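Local coordinates for hypothetical protein, similar to alpha-acetolactate decarboxylase (Staphylococcus aureus subsp. aureus, PDB 1XV2) that probably decarboxylates alpha-acetolactate to acetoin as a zinc-dependent acetolactate decarboxylase, at the interface of chains A and B. Coordinates in Å, arbitrary orientation; residue numbers count along the deposited sequence, not the author numbering. Chains: chain A/B, hypothetical protein, similar to alpha-acetolactate decarboxylase.

Contact 1: the interface of chains A and B. Residues chain A 108, 110-111, 205; chain B 212, 214, 219.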
loop_
_atom_site.group_PDB
_atom_site.type_symbol
_atom_site.label_atom_id
_atom_site.label_comp_id
_atom_site.label_asym_id
_atom_site.label_seq_id
_atom_site.Cartn_x
_atom_site.Cartn_y
_atom_site.Cartn_z
ATOM N N SER A 108 -1.587 -17.239 -1.872
ATOM C CA SER A 108 -0.339 -16.862 -1.228
ATOM C C SER A 108 -0.556 -15.906 -0.066
ATOM O O SER A 108 -1.388 -15.000 -0.140
ATOM C CB SER A 108 0.593 -16.204 -2.242
ATOM O OG SER A 108 1.765 -15.728 -1.609
ATOM N N ASN A 110 1.455 -13.865 0.704
ATOM C CA ASN A 110 2.235 -12.690 0.329
ATOM C C ASN A 110 1.336 -11.757 -0.493
ATOM O O ASN A 110 1.777 -10.725 -1.000
ATOM C CB ASN A 110 3.455 -13.091 -0.504
ATOM C CG ASN A 110 4.417 -13.986 0.254
ATOM O OD1 ASN A 110 4.841 -13.665 1.368
ATOM N ND2 ASN A 110 4.778 -15.112 -0.353
ATOM N N LEU A 111 0.069 -12.142 -0.614
ATOM C CA LEU A 111 -0.922 -11.376 -1.360
ATOM C C LEU A 111 -2.118 -11.037 -0.486
ATOM O O LEU A 111 -2.330 -11.643 0.566
ATOM C CB LEU A 111 -1.442 -12.189 -2.546
ATOM C CG LEU A 111 -0.503 -12.518 -3.704
ATOM C CD1 LEU A 111 -1.161 -13.559 -4.599
ATOM C CD2 LEU A 111 -0.185 -11.254 -4.483
ATOM N N PHE A 205 -6.188 -11.452 -4.656
ATOM C CA PHE A 205 -6.042 -10.188 -5.372
ATOM C C PHE A 205 -4.698 -9.989 -6.062
ATOM O O PHE A 205 -3.643 -10.297 -5.511
ATOM C CB PHE A 205 -6.307 -9.013 -4.420
ATOM C CG PHE A 205 -7.725 -8.949 -3.917
ATOM C CD1 PHE A 205 -8.783 -8.756 -4.802
ATOM C CD2 PHE A 205 -8.004 -9.111 -2.564
ATOM C CE1 PHE A 205 -10.105 -8.730 -4.344
ATOM C CE2 PHE A 205 -9.323 -9.085 -2.094
ATOM C CZ PHE A 205 -10.374 -8.895 -2.986
ATOM N N PHE B 212 0.687 -6.934 -8.146
ATOM C CA PHE B 212 1.409 -8.094 -7.619
ATOM C C PHE B 212 1.641 -9.154 -8.697
ATOM O O PHE B 212 0.799 -9.355 -9.572
ATOM C CB PHE B 212 0.606 -8.729 -6.481
ATOM C CG PHE B 212 0.526 -7.886 -5.243
ATOM C CD1 PHE B 212 1.560 -7.892 -4.312
ATOM C CD2 PHE B 212 -0.597 -7.097 -4.994
ATOM C CE1 PHE B 212 1.480 -7.130 -3.146
ATOM C CE2 PHE B 212 -0.690 -6.327 -3.828
ATOM C CZ PHE B 212 0.352 -6.346 -2.903
ATOM N N VAL B 214 1.157 -12.325 -9.349
ATOM C CA VAL B 214 0.424 -13.536 -8.995
ATOM C C VAL B 214 0.809 -14.782 -9.788
ATOM O O VAL B 214 0.417 -15.892 -9.423
ATOM C CB VAL B 214 -1.099 -13.322 -9.139
ATOM C CG1 VAL B 214 -1.578 -12.292 -8.131
ATOM C CG2 VAL B 214 -1.427 -12.869 -10.552
ATOM N N PHE B 219 7.578 -15.836 -5.881
ATOM C CA PHE B 219 6.884 -14.876 -5.029
ATOM C C PHE B 219 5.699 -15.524 -4.322
ATOM O O PHE B 219 5.486 -15.320 -3.128
ATOM C CB PHE B 219 6.378 -13.689 -5.855
ATOM C CG PHE B 219 5.575 -12.700 -5.053
ATOM C CD1 PHE B 219 6.199 -11.845 -4.154
ATOM C CD2 PHE B 219 4.192 -12.662 -5.162
ATOM C CE1 PHE B 219 5.456 -10.962 -3.368
ATOM C CE2 PHE B 219 3.435 -11.785 -4.380
ATOM C CZ PHE B 219 4.071 -10.935 -3.482
#
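The loop of chain A that follows helix 95-105, carrying A:Ser108, A:Asn110 and A:Leu111, meets the short helix 217-221 of chain B and the loop that leads into it after strand 207-211. Both methyls of A:Leu111 touch chain B: CD2 meets B:Phe212 and B:Phe219, CD1 meets B:Val214. CD2 of A:Leu111 sits against B:Phe212 at its root, 3.3 Å from CB, and the two side chains lie antiparallel alongside one another. CD2 of A:Leu111 also lies in the ring plane of B:Phe219 at its edge, 3.7 Å from CE2, so it touches the two phenylalanines from directions about at right angles. CD1 of A:Leu111 turns toward CG1 of B:Val214, 3.8 Å away, with the two side chains roughly perpendicular. With CG of B:Phe219 anti to its backbone nitrogen (chi1 176°), the ring reaches over to the chain A loop, and its far atom CZ comes to 3.7 Å from CB of A:Asn110. The amide ND2 of A:Asn110 lies 2.9 Å from the helix carbonyl O of B:Phe219, but the bond is bent and weak. Behind it, the backbone N of A:Asn110 donates to the hydroxyl OG of A:Ser108 at 3.0 Å, which would steady the loop. The patch fastens the loop of one subunit to the short helix of the other at one end of the two-fold interface, and would support a dimer if this pairing persists in solution.

Contact 2: the interface of chains A and B. Residues chain A 214, 219-220; chain B 107-108, 110.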
loop_
_atom_site.group_PDB
_atom_site.type_symbol
_atom_site.label_atom_id
_atom_site.label_comp_id
_atom_site.label_asym_id
_atom_site.label_seq_id
_atom_site.Cartn_x
_atom_site.Cartn_y
_atom_site.Cartn_z
ATOM N N VAL A 214 -7.667 13.305 -0.507
ATOM C CA VAL A 214 -6.913 14.507 -0.847
ATOM C C VAL A 214 -7.679 15.814 -0.647
ATOM O O VAL A 214 -7.079 16.889 -0.624
ATOM C CB VAL A 214 -6.413 14.442 -2.303
ATOM C CG1 VAL A 214 -5.479 13.255 -2.471
ATOM C CG2 VAL A 214 -7.589 14.324 -3.257
ATOM N N PHE A 219 -6.666 15.603 7.123
ATOM C CA PHE A 219 -5.711 14.595 6.683
ATOM C C PHE A 219 -4.507 15.276 6.022
ATOM O O PHE A 219 -3.359 15.024 6.384
ATOM C CB PHE A 219 -6.370 13.638 5.690
ATOM C CG PHE A 219 -5.421 12.620 5.114
ATOM C CD1 PHE A 219 -4.886 11.614 5.917
ATOM C CD2 PHE A 219 -5.025 12.697 3.783
ATOM C CE1 PHE A 219 -3.966 10.703 5.403
ATOM C CE2 PHE A 219 -4.101 11.788 3.255
ATOM C CZ PHE A 219 -3.571 10.793 4.065
ATOM N N VAL A 220 -4.781 16.144 5.054
ATOM C CA VAL A 220 -3.735 16.871 4.342
ATOM C C VAL A 220 -2.726 17.572 5.260
ATOM O O VAL A 220 -1.515 17.395 5.112
ATOM C CB VAL A 220 -4.360 17.932 3.388
ATOM C CG1 VAL A 220 -3.312 18.943 2.949
ATOM C CG2 VAL A 220 -4.947 17.247 2.167
ATOM N N LEU B 107 1.327 18.801 -1.676
ATOM C CA LEU B 107 0.046 18.961 -1.005
ATOM C C LEU B 107 0.094 18.454 0.439
ATOM O O LEU B 107 -0.383 19.127 1.357
ATOM C CB LEU B 107 -1.051 18.225 -1.781
ATOM C CG LEU B 107 -2.447 18.184 -1.152
ATOM C CD1 LEU B 107 -2.938 19.602 -0.844
ATOM C CD2 LEU B 107 -3.399 17.482 -2.108
ATOM N N SER B 108 0.683 17.277 0.640
ATOM C CA SER B 108 0.766 16.697 1.980
ATOM C C SER B 108 1.825 15.605 2.094
ATOM O O SER B 108 1.963 14.757 1.211
ATOM C CB SER B 108 -0.599 16.112 2.377
ATOM O OG SER B 108 -0.548 15.478 3.646
ATOM N N ASN B 110 1.593 13.269 3.823
ATOM C CA ASN B 110 0.853 12.052 4.147
ATOM C C ASN B 110 0.349 11.365 2.876
ATOM O O ASN B 110 -0.361 10.361 2.932
ATOM C CB ASN B 110 -0.321 12.380 5.078
ATOM C CG ASN B 110 0.127 13.103 6.339
ATOM O OD1 ASN B 110 1.135 12.744 6.944
ATOM N ND2 ASN B 110 -0.624 14.123 6.743
#
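Hydroxyl OG of B:Ser108 is a junction of two bonds: it donates to the backbone carbonyl O of A:Val220 at 2.6 Å and accepts the backbone N-H of B:Asn110 at 3.1 Å. The bond across the interface falls on a lone pair of the A:Val220 carbonyl, in the carbonyl plane. With chi1 at 177°, OG points away from its own N and toward the helix end, while the second bond ties the hydroxyl into its own loop and limits its rotation. One residue earlier on helix 217-221, the carbonyl O of A:Phe219 takes ND2 of B:Asn110 at 2.9 Å. Here the donor comes nearly along the C=O axis, and the oxygen lies close to the plane of the asparagine amide. Successive carbonyls of the short helix are thus read by two side chains of one loop. Beside this hydrogen bond, the ring of A:Phe219 and the B:Asn110 side chain run antiparallel, ring and amide planes 49° apart, with CZ of the ring 3.8 Å from the asparagine CB. On the other flank A:Val220 and B:Leu107 lie roughly perpendicular: the valine methyl CG1 lies 3.9 Å from the leucine methyl CD1 and 3.3 Å from the B:Leu107 backbone O.

Contact 3: the interface of chains A and B. Residues chain A 13, 210, 212; chain B 110-112, 167, 208.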
loop_
_atom_site.group_PDB
_atom_site.type_symbol
_atom_site.label_atom_id
_atom_site.label_comp_id
_atom_site.label_asym_id
_atom_site.label_seq_id
_atom_site.Cartn_x
_atom_site.Cartn_y
_atom_site.Cartn_z
ATOM N N THR A 13 -6.458 4.263 5.553
ATOM C CA THR A 13 -5.689 3.128 6.053
ATOM C C THR A 13 -5.962 2.859 7.530
ATOM O O THR A 13 -6.487 3.713 8.242
ATOM C CB THR A 13 -4.177 3.362 5.868
ATOM O OG1 THR A 13 -3.778 4.508 6.628
ATOM C CG2 THR A 13 -3.848 3.611 4.406
ATOM N N GLN A 210 -5.291 1.709 -3.385
ATOM C CA GLN A 210 -5.375 2.557 -2.194
ATOM C C GLN A 210 -5.790 3.984 -2.539
ATOM O O GLN A 210 -5.120 4.661 -3.316
ATOM C CB GLN A 210 -4.024 2.584 -1.470
ATOM C CG GLN A 210 -3.987 3.494 -0.247
ATOM C CD GLN A 210 -4.865 2.995 0.884
ATOM O OE1 GLN A 210 -4.566 1.980 1.516
ATOM N NE2 GLN A 210 -5.960 3.703 1.143
ATOM N N PHE A 212 -6.799 7.911 -1.204
ATOM C CA PHE A 212 -6.539 8.876 -0.142
ATOM C C PHE A 212 -7.490 10.073 -0.230
ATOM O O PHE A 212 -7.823 10.527 -1.322
ATOM C CB PHE A 212 -5.099 9.395 -0.251
ATOM C CG PHE A 212 -4.044 8.330 -0.096
ATOM C CD1 PHE A 212 -3.378 8.165 1.117
ATOM C CD2 PHE A 212 -3.705 7.504 -1.165
ATOM C CE1 PHE A 212 -2.387 7.193 1.265
ATOM C CE2 PHE A 212 -2.714 6.526 -1.029
ATOM C CZ PHE A 212 -2.055 6.372 0.188
ATOM N N ASN B 110 1.593 13.269 3.823
ATOM C CA ASN B 110 0.853 12.052 4.147
ATOM C C ASN B 110 0.349 11.365 2.876
ATOM O O ASN B 110 -0.361 10.361 2.932
ATOM C CB ASN B 110 -0.321 12.380 5.078
ATOM C CG ASN B 110 0.127 13.103 6.339
ATOM O OD1 ASN B 110 1.135 12.744 6.944
ATOM N ND2 ASN B 110 -0.624 14.123 6.743
ATOM N N LEU B 111 0.738 11.921 1.731
ATOM C CA LEU B 111 0.362 11.396 0.422
ATOM C C LEU B 111 1.597 11.009 -0.375
ATOM O O LEU B 111 2.708 11.425 -0.055
ATOM C CB LEU B 111 -0.385 12.464 -0.391
ATOM C CG LEU B 111 -1.761 12.970 0.045
ATOM C CD1 LEU B 111 -2.144 14.177 -0.804
ATOM C CD2 LEU B 111 -2.791 11.862 -0.112
ATOM N N PHE B 112 1.390 10.213 -1.416
ATOM C CA PHE B 112 2.469 9.841 -2.319
ATOM C C PHE B 112 2.508 11.017 -3.290
ATOM O O PHE B 112 1.484 11.664 -3.520
ATOM C CB PHE B 112 2.110 8.598 -3.131
ATOM C CG PHE B 112 2.334 7.301 -2.417
ATOM C CD1 PHE B 112 3.580 6.688 -2.444
ATOM C CD2 PHE B 112 1.284 6.664 -1.760
ATOM C CE1 PHE B 112 3.775 5.456 -1.833
ATOM C CE2 PHE B 112 1.471 5.427 -1.144
ATOM C CZ PHE B 112 2.718 4.824 -1.185
ATOM N N PHE B 167 3.714 4.067 4.593
ATOM C CA PHE B 167 4.014 3.189 3.472
ATOM C C PHE B 167 5.499 2.843 3.327
ATOM O O PHE B 167 5.907 2.237 2.338
ATOM C CB PHE B 167 3.473 3.805 2.178
ATOM C CG PHE B 167 1.975 3.722 2.054
ATOM C CD1 PHE B 167 1.381 2.740 1.270
ATOM C CD2 PHE B 167 1.156 4.603 2.753
ATOM C CE1 PHE B 167 -0.011 2.634 1.184
ATOM C CE2 PHE B 167 -0.235 4.506 2.675
ATOM C CZ PHE B 167 -0.816 3.521 1.891
ATOM N N PHE B 208 -3.108 5.059 -5.129
ATOM C CA PHE B 208 -1.893 4.251 -5.184
ATOM C C PHE B 208 -2.287 2.860 -5.681
ATOM O O PHE B 208 -2.941 2.101 -4.971
ATOM C CB PHE B 208 -1.256 4.168 -3.794
ATOM C CG PHE B 208 -0.027 3.299 -3.731
ATOM C CD1 PHE B 208 1.110 3.620 -4.462
ATOM C CD2 PHE B 208 -0.010 2.159 -2.934
ATOM C CE1 PHE B 208 2.247 2.818 -4.401
ATOM C CE2 PHE B 208 1.122 1.351 -2.867
ATOM C CZ PHE B 208 2.253 1.681 -3.602
#
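A:Phe212 sets its ring against B:Leu111, B:Phe112, B:Phe167 and CB of B:Phe208. CZ of A:Phe212 comes to the rim of the B:Phe167 ring from above its plane, 3.5 Å from CZ, with the ring planes about 50° apart; CE2 of B:Phe167 in turn lies at the edge of the A:Phe212 ring, in its plane. Near the root of the side chain, methyl CD2 of B:Leu111 packs 3.4 Å from CB of A:Phe212. B:Phe112 receives CZ of A:Phe212 at its own ring edge, 3.9 Å from CD2, and CB of B:Phe208 lies at the edge of the A:Phe212 ring. Next out, chi1 of 177° sends CG of A:Gln210 to 3.8 Å from CZ of B:Phe167, and the chain then bends at chi2; the methyl CG2 of A:Thr13 also reaches this ring atom. Within chain B the B:Phe112 and B:Phe208 rings lie nearly parallel, with CZ of B:Phe112 over the centre of the B:Phe208 ring. Behind these side chains, an antiparallel bridge would fix the register: N of A:Gln210 donates to O of B:Phe208 at 2.9 Å, and N of B:Phe208 donates to O of A:Gln210 at 2.7 Å. This pairing of the 207-211 strands and the aromatic packing would hold the subunits together if the dimer is the biological one.

Contacts 1 and 2 lie about 29 Å apart, measured between the centres of their C-alpha atoms, and use equivalent pieces with the chains exchanged: the loop around residues 107-111 of one subunit and helix 217-221 of the other. Contact 3 lies about 9 Å from contact 2, sharing B:Asn110, and about 20 Å from contact 1; its A:Phe212 to B:Leu111 packing is the two-fold twin of B:Phe212 to A:Leu111 in contact 1. Strand pairing nearer contact 2, between loop-helix junctions at the two ends, is consistent with a two-fold dimer, although the structure alone does not prove one in solution.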